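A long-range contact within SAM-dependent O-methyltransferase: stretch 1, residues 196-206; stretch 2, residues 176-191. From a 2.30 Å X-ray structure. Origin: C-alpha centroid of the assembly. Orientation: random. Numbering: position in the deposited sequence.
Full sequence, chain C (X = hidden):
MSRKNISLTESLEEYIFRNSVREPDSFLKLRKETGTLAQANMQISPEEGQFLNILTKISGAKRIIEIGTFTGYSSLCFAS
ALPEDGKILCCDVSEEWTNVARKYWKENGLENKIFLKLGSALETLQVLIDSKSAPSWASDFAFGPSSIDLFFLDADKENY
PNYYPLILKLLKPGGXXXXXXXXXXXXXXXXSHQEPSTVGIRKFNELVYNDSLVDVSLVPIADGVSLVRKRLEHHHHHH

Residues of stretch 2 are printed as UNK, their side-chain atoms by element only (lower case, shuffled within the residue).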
# COMPACT_ATOMS: atom_id res chain seq x y z
N PRO C 196 -8.52 23.60 -14.66
CA PRO C 196 -7.06 23.40 -14.70
C PRO C 196 -6.53 22.30 -13.75
O PRO C 196 -5.56 21.62 -14.09
CB PRO C 196 -6.51 24.77 -14.30
CG PRO C 196 -7.55 25.73 -14.77
CD PRO C 196 -8.86 25.02 -14.48
N SER C 197 -7.17 22.13 -12.60
CA SER C 197 -6.74 21.12 -11.61
C SER C 197 -7.07 19.72 -12.13
O SER C 197 -6.20 18.83 -12.15
CB SER C 197 -7.41 21.37 -10.25
OG SER C 197 -8.81 21.39 -10.39
N THR C 198 -8.31 19.56 -12.58
CA THR C 198 -8.80 18.31 -13.16
C THR C 198 -7.98 17.91 -14.37
O THR C 198 -7.68 16.72 -14.54
CB THR C 198 -10.28 18.41 -13.58
OG1 THR C 198 -11.03 19.04 -12.53
CG2 THR C 198 -10.86 17.03 -13.88
N VAL C 199 -7.62 18.88 -15.21
CA VAL C 199 -6.78 18.61 -16.38
C VAL C 199 -5.38 18.13 -15.94
O VAL C 199 -4.90 17.11 -16.43
CB VAL C 199 -6.72 19.83 -17.36
CG1 VAL C 199 -5.71 19.61 -18.49
CG2 VAL C 199 -8.12 20.11 -17.96
N GLY C 200 -4.75 18.85 -15.01
CA GLY C 200 -3.44 18.47 -14.48
C GLY C 200 -3.39 17.03 -13.97
O GLY C 200 -2.51 16.26 -14.34
N ILE C 201 -4.35 16.67 -13.13
CA ILE C 201 -4.47 15.30 -12.60
C ILE C 201 -4.68 14.23 -13.69
O ILE C 201 -3.99 13.21 -13.68
CB ILE C 201 -5.55 15.22 -11.48
CG1 ILE C 201 -5.14 16.12 -10.31
CG2 ILE C 201 -5.77 13.77 -11.02
CD1 ILE C 201 -6.23 16.37 -9.31
N ARG C 202 -5.60 14.47 -14.63
CA ARG C 202 -5.80 13.57 -15.78
C ARG C 202 -4.52 13.33 -16.56
O ARG C 202 -4.19 12.18 -16.88
CB ARG C 202 -6.86 14.10 -16.75
CG ARG C 202 -8.29 13.83 -16.36
CD ARG C 202 -9.21 13.90 -17.59
NE ARG C 202 -10.59 14.14 -17.18
CZ ARG C 202 -11.19 15.33 -17.20
NH1 ARG C 202 -10.54 16.41 -17.63
NH2 ARG C 202 -12.44 15.45 -16.80
N LYS C 203 -3.83 14.42 -16.89
CA LYS C 203 -2.54 14.37 -17.60
C LYS C 203 -1.49 13.61 -16.81
O LYS C 203 -0.73 12.83 -17.37
CB LYS C 203 -2.03 15.79 -17.85
CG LYS C 203 -2.70 16.52 -18.99
CD LYS C 203 -1.96 17.82 -19.26
CE LYS C 203 -1.73 18.02 -20.75
NZ LYS C 203 -0.41 18.69 -20.98
N PHE C 204 -1.45 13.86 -15.50
CA PHE C 204 -0.56 13.12 -14.60
C PHE C 204 -0.87 11.62 -14.64
O PHE C 204 0.04 10.82 -14.86
CB PHE C 204 -0.65 13.68 -13.18
CG PHE C 204 0.10 12.88 -12.15
CD1 PHE C 204 1.45 13.13 -11.91
CD2 PHE C 204 -0.53 11.87 -11.43
CE1 PHE C 204 2.16 12.40 -10.97
CE2 PHE C 204 0.17 11.12 -10.48
CZ PHE C 204 1.52 11.39 -10.24
N ASN C 205 -2.13 11.25 -14.45
CA ASN C 205 -2.52 9.83 -14.46
C ASN C 205 -2.14 9.16 -15.77
O ASN C 205 -1.69 8.01 -15.78
CB ASN C 205 -4.01 9.64 -14.17
CG ASN C 205 -4.39 10.01 -12.74
OD1 ASN C 205 -3.52 10.13 -11.86
ND2 ASN C 205 -5.68 10.20 -12.49
N GLU C 206 -2.30 9.90 -16.85
CA GLU C 206 -2.00 9.46 -18.21
C GLU C 206 -0.49 9.24 -18.40
O GLU C 206 -0.08 8.21 -18.91
CB GLU C 206 -2.56 10.50 -19.19
CG GLU C 206 -2.46 10.19 -20.67
CD GLU C 206 -3.13 11.28 -21.53
OE1 GLU C 206 -2.68 12.47 -21.52
OE2 GLU C 206 -4.13 10.93 -22.23
N UNK C 176 9.65 5.28 -4.49
CA UNK C 176 8.19 5.35 -4.53
C UNK C 176 7.64 6.78 -4.57
O UNK C 176 8.02 7.63 -3.76
c UNK C 176 5.41 3.73 -4.33
c UNK C 176 7.59 4.59 -3.33
c UNK C 176 5.70 3.83 -1.85
c UNK C 176 6.06 4.48 -3.17
N UNK C 177 6.75 7.03 -5.52
CA UNK C 177 5.93 8.23 -5.51
C UNK C 177 4.54 7.87 -5.02
O UNK C 177 3.90 6.96 -5.54
c UNK C 177 4.74 10.29 -8.70
c UNK C 177 5.86 8.87 -6.91
c UNK C 177 4.78 11.11 -6.32
c UNK C 177 4.73 9.88 -7.21
N UNK C 178 4.10 8.57 -3.99
CA UNK C 178 2.73 8.44 -3.52
C UNK C 178 1.99 9.71 -3.93
O UNK C 178 2.32 10.80 -3.48
c UNK C 178 3.57 7.03 -1.56
c UNK C 178 2.67 8.22 -1.98
c UNK C 178 3.56 6.73 -0.07
c UNK C 178 1.23 8.01 -1.53
N UNK C 179 1.02 9.57 -4.82
CA UNK C 179 0.30 10.73 -5.34
C UNK C 179 -1.12 10.82 -4.80
O UNK C 179 -1.91 9.88 -4.93
c UNK C 179 0.32 10.73 -6.87
N UNK C 180 -1.43 11.96 -4.21
CA UNK C 180 -2.74 12.21 -3.61
C UNK C 180 -3.74 12.84 -4.60
O UNK C 180 -3.34 13.49 -5.56
c UNK C 180 -2.58 13.12 -2.38
o UNK C 180 -4.22 13.97 -0.85
c UNK C 180 -3.71 12.94 -1.37
o UNK C 180 -4.08 11.77 -1.11
N UNK C 181 -5.04 12.64 -4.35
CA UNK C 181 -6.14 13.29 -5.10
C UNK C 181 -6.27 12.88 -6.56
O UNK C 181 -6.85 13.63 -7.37
o UNK C 181 -5.29 15.82 -2.96
n UNK C 181 -7.46 15.30 -3.12
c UNK C 181 -6.03 14.83 -5.01
c UNK C 181 -6.23 15.36 -3.60
N UNK C 182 -5.78 11.70 -6.90
CA UNK C 182 -5.73 11.25 -8.29
C UNK C 182 -7.10 10.97 -8.91
O UNK C 182 -7.22 10.81 -10.13
c UNK C 182 -3.29 10.46 -8.26
c UNK C 182 -5.13 8.84 -7.61
c UNK C 182 -4.75 10.03 -8.49
N UNK C 183 -8.14 10.94 -8.08
CA UNK C 183 -9.51 10.76 -8.59
C UNK C 183 -10.31 12.06 -8.59
O UNK C 183 -11.35 12.15 -9.24
c UNK C 183 -10.23 9.64 -7.84
c UNK C 183 -9.68 7.84 -9.54
c UNK C 183 -9.65 8.23 -8.06
c UNK C 183 -10.37 7.20 -7.23
N UNK C 184 -9.80 13.07 -7.87
CA UNK C 184 -10.38 14.42 -7.85
C UNK C 184 -11.91 14.40 -7.75
O UNK C 184 -12.62 14.87 -8.65
c UNK C 184 -8.48 19.35 -5.84
c UNK C 184 -8.93 19.77 -7.07
c UNK C 184 -8.81 17.00 -6.43
c UNK C 184 -8.42 17.98 -5.51
c UNK C 184 -9.33 18.78 -7.99
c UNK C 184 -9.76 16.70 -8.85
c UNK C 184 -9.28 17.40 -7.69
c UNK C 184 -10.06 17.67 -9.78
n UNK C 184 -9.81 18.91 -9.26
c UNK C 184 -9.88 15.22 -9.05
N UNK C 185 -12.40 13.82 -6.66
CA UNK C 185 -13.83 13.66 -6.37
C UNK C 185 -14.60 13.02 -7.53
O UNK C 185 -15.79 13.26 -7.72
o UNK C 185 -16.56 15.70 -5.17
o UNK C 185 -15.77 13.87 -4.30
c UNK C 185 -14.44 15.00 -5.95
c UNK C 185 -15.67 14.84 -5.08
N UNK C 186 -13.90 12.20 -8.31
CA UNK C 186 -14.50 11.56 -9.46
C UNK C 186 -14.57 12.38 -10.74
O UNK C 186 -14.99 11.86 -11.76
N UNK C 187 -14.16 13.65 -10.69
CA UNK C 187 -14.24 14.55 -11.86
C UNK C 187 -13.34 14.14 -13.03
O UNK C 187 -13.62 14.49 -14.18
o UNK C 187 -12.59 16.14 -11.09
c UNK C 187 -13.94 16.00 -11.48
N UNK C 188 -12.28 13.40 -12.72
CA UNK C 188 -11.34 12.88 -13.73
C UNK C 188 -12.02 11.99 -14.78
O UNK C 188 -11.59 11.95 -15.94
c UNK C 188 -10.62 10.88 -12.31
c UNK C 188 -10.15 12.11 -13.09
c UNK C 188 -9.33 13.04 -12.21
N UNK C 189 -13.09 11.31 -14.38
CA UNK C 189 -13.82 10.42 -15.28
C UNK C 189 -14.93 11.14 -16.09
O UNK C 189 -15.55 10.53 -16.95
c UNK C 189 -14.39 9.24 -14.49
N UNK C 190 -15.15 12.42 -15.80
CA UNK C 190 -16.22 13.20 -16.42
C UNK C 190 -15.64 14.30 -17.30
O UNK C 190 -15.18 15.32 -16.79
c UNK C 190 -18.36 14.48 -15.86
c UNK C 190 -17.10 13.80 -15.32
o UNK C 190 -18.48 14.72 -17.08
o UNK C 190 -19.24 14.77 -15.03
N UNK C 191 -15.67 14.11 -18.62
CA UNK C 191 -15.01 15.05 -19.54
C UNK C 191 -15.63 16.44 -19.61
O UNK C 191 -15.02 17.37 -20.15
c UNK C 191 -12.65 13.35 -20.04
c UNK C 191 -13.78 13.31 -21.09
c UNK C 191 -14.81 14.45 -20.94
c UNK C 191 -13.19 13.32 -22.50

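Position 176 carries four carbons forked at the second, beyond reach of the helix 196-206; it is Leu-176. Position 177 has the same four-carbon fork, but its CB points toward the helix and one terminal carbon lies 3.7 Å from Phe-204 CZ, near the plane of the ring. This is Leu-177. At 178 the four carbons fork at the first, with one arm two carbons long, and CB points away: Ile-178. Position 179 has a single carbon, its CB 3.6 Å from Phe-204 CE2, and is Ala-179. The strand thus alternates, and the small residue falls where the phenyl ring comes close.

Position 180 shows two carbons, the second bearing two oxygens, out of reach: Asp-180. Position 181 has two carbons, the second bearing one oxygen and one nitrogen; CB points sideways and the end of the side chain comes no nearer to the helix, while the backbone O of 181 sits 3.4 Å from Ile-201 CD1. It is Asn-181, with positive phi, and it opens a type I turn that runs to 184.

Position 182 has one carbon carrying two more, a beta-branched side chain with one methyl 4.2 Å from Phe-204 CE2: Val-182. Val-182 O accepts a hydrogen bond from Asn-205 ND2 at 2.9 Å, so one residue offers both a greasy surface and a polar anchor. Position 183, four carbons forked at the second, starts away from the helix: Leu-183.

At 184 one carbon leads into fused five- and six-membered rings holding eight carbons and one nitrogen, which can only be Trp-184. Trp-184 NE1 donates to Ser-197 OG at 2.9 Å, at the ring edge, while Ile-201 CD1 lies over one face, 3.8 Å from the centroid of the five-membered ring, in a CH-pi contact.

Position 185, two carbons and two oxygens, is exposed and untouched: Asp-185. Position 186 has no side-chain atoms; at its phi/psi of 83/-4 a CB would jam against the preceding carbonyl O, so the backbone itself calls for Gly-186. Position 187, one carbon then one oxygen, places that oxygen 3.4 Å from Thr-198 CG2. This is Ser-187, whose OG also donates to Trp-184 O at 2.8 Å, tying the loop to itself.

Position 188, one carbon carrying two, packs a methyl 3.8 Å from Ile-201 CG2: Val-188. Val-188 O receives Arg-202 NE at 2.7 Å. Position 189 is a lone carbon pointing away, Ala-189. Position 190, two carbons and two oxygens, reaches no helix atom with its side chain: Asp-190. Position 191, four carbons forked at the second, sets a methyl over one face of the guanidinium, 3.6 Å from Arg-202 NE: Leu-191.

The contact lays one side of the helix against the end of a strand and the loop that follows it. Ile-201 touches both Trp-184, through CD1, and Val-188, through CG2, and Phe-204 packs on the strand. Polar helix side chains then fasten the loop: Asn-205 and Arg-202 bond to backbone carbonyls, whereas Ser-197 receives the indole. A carbonyl acceptor is available whatever the side chain, yet here both acceptor residues, Val-182 and Val-188, also pack their side chains on the helix.

Stretch 2, residues 176-191: LLIADNVLWDGSVADL
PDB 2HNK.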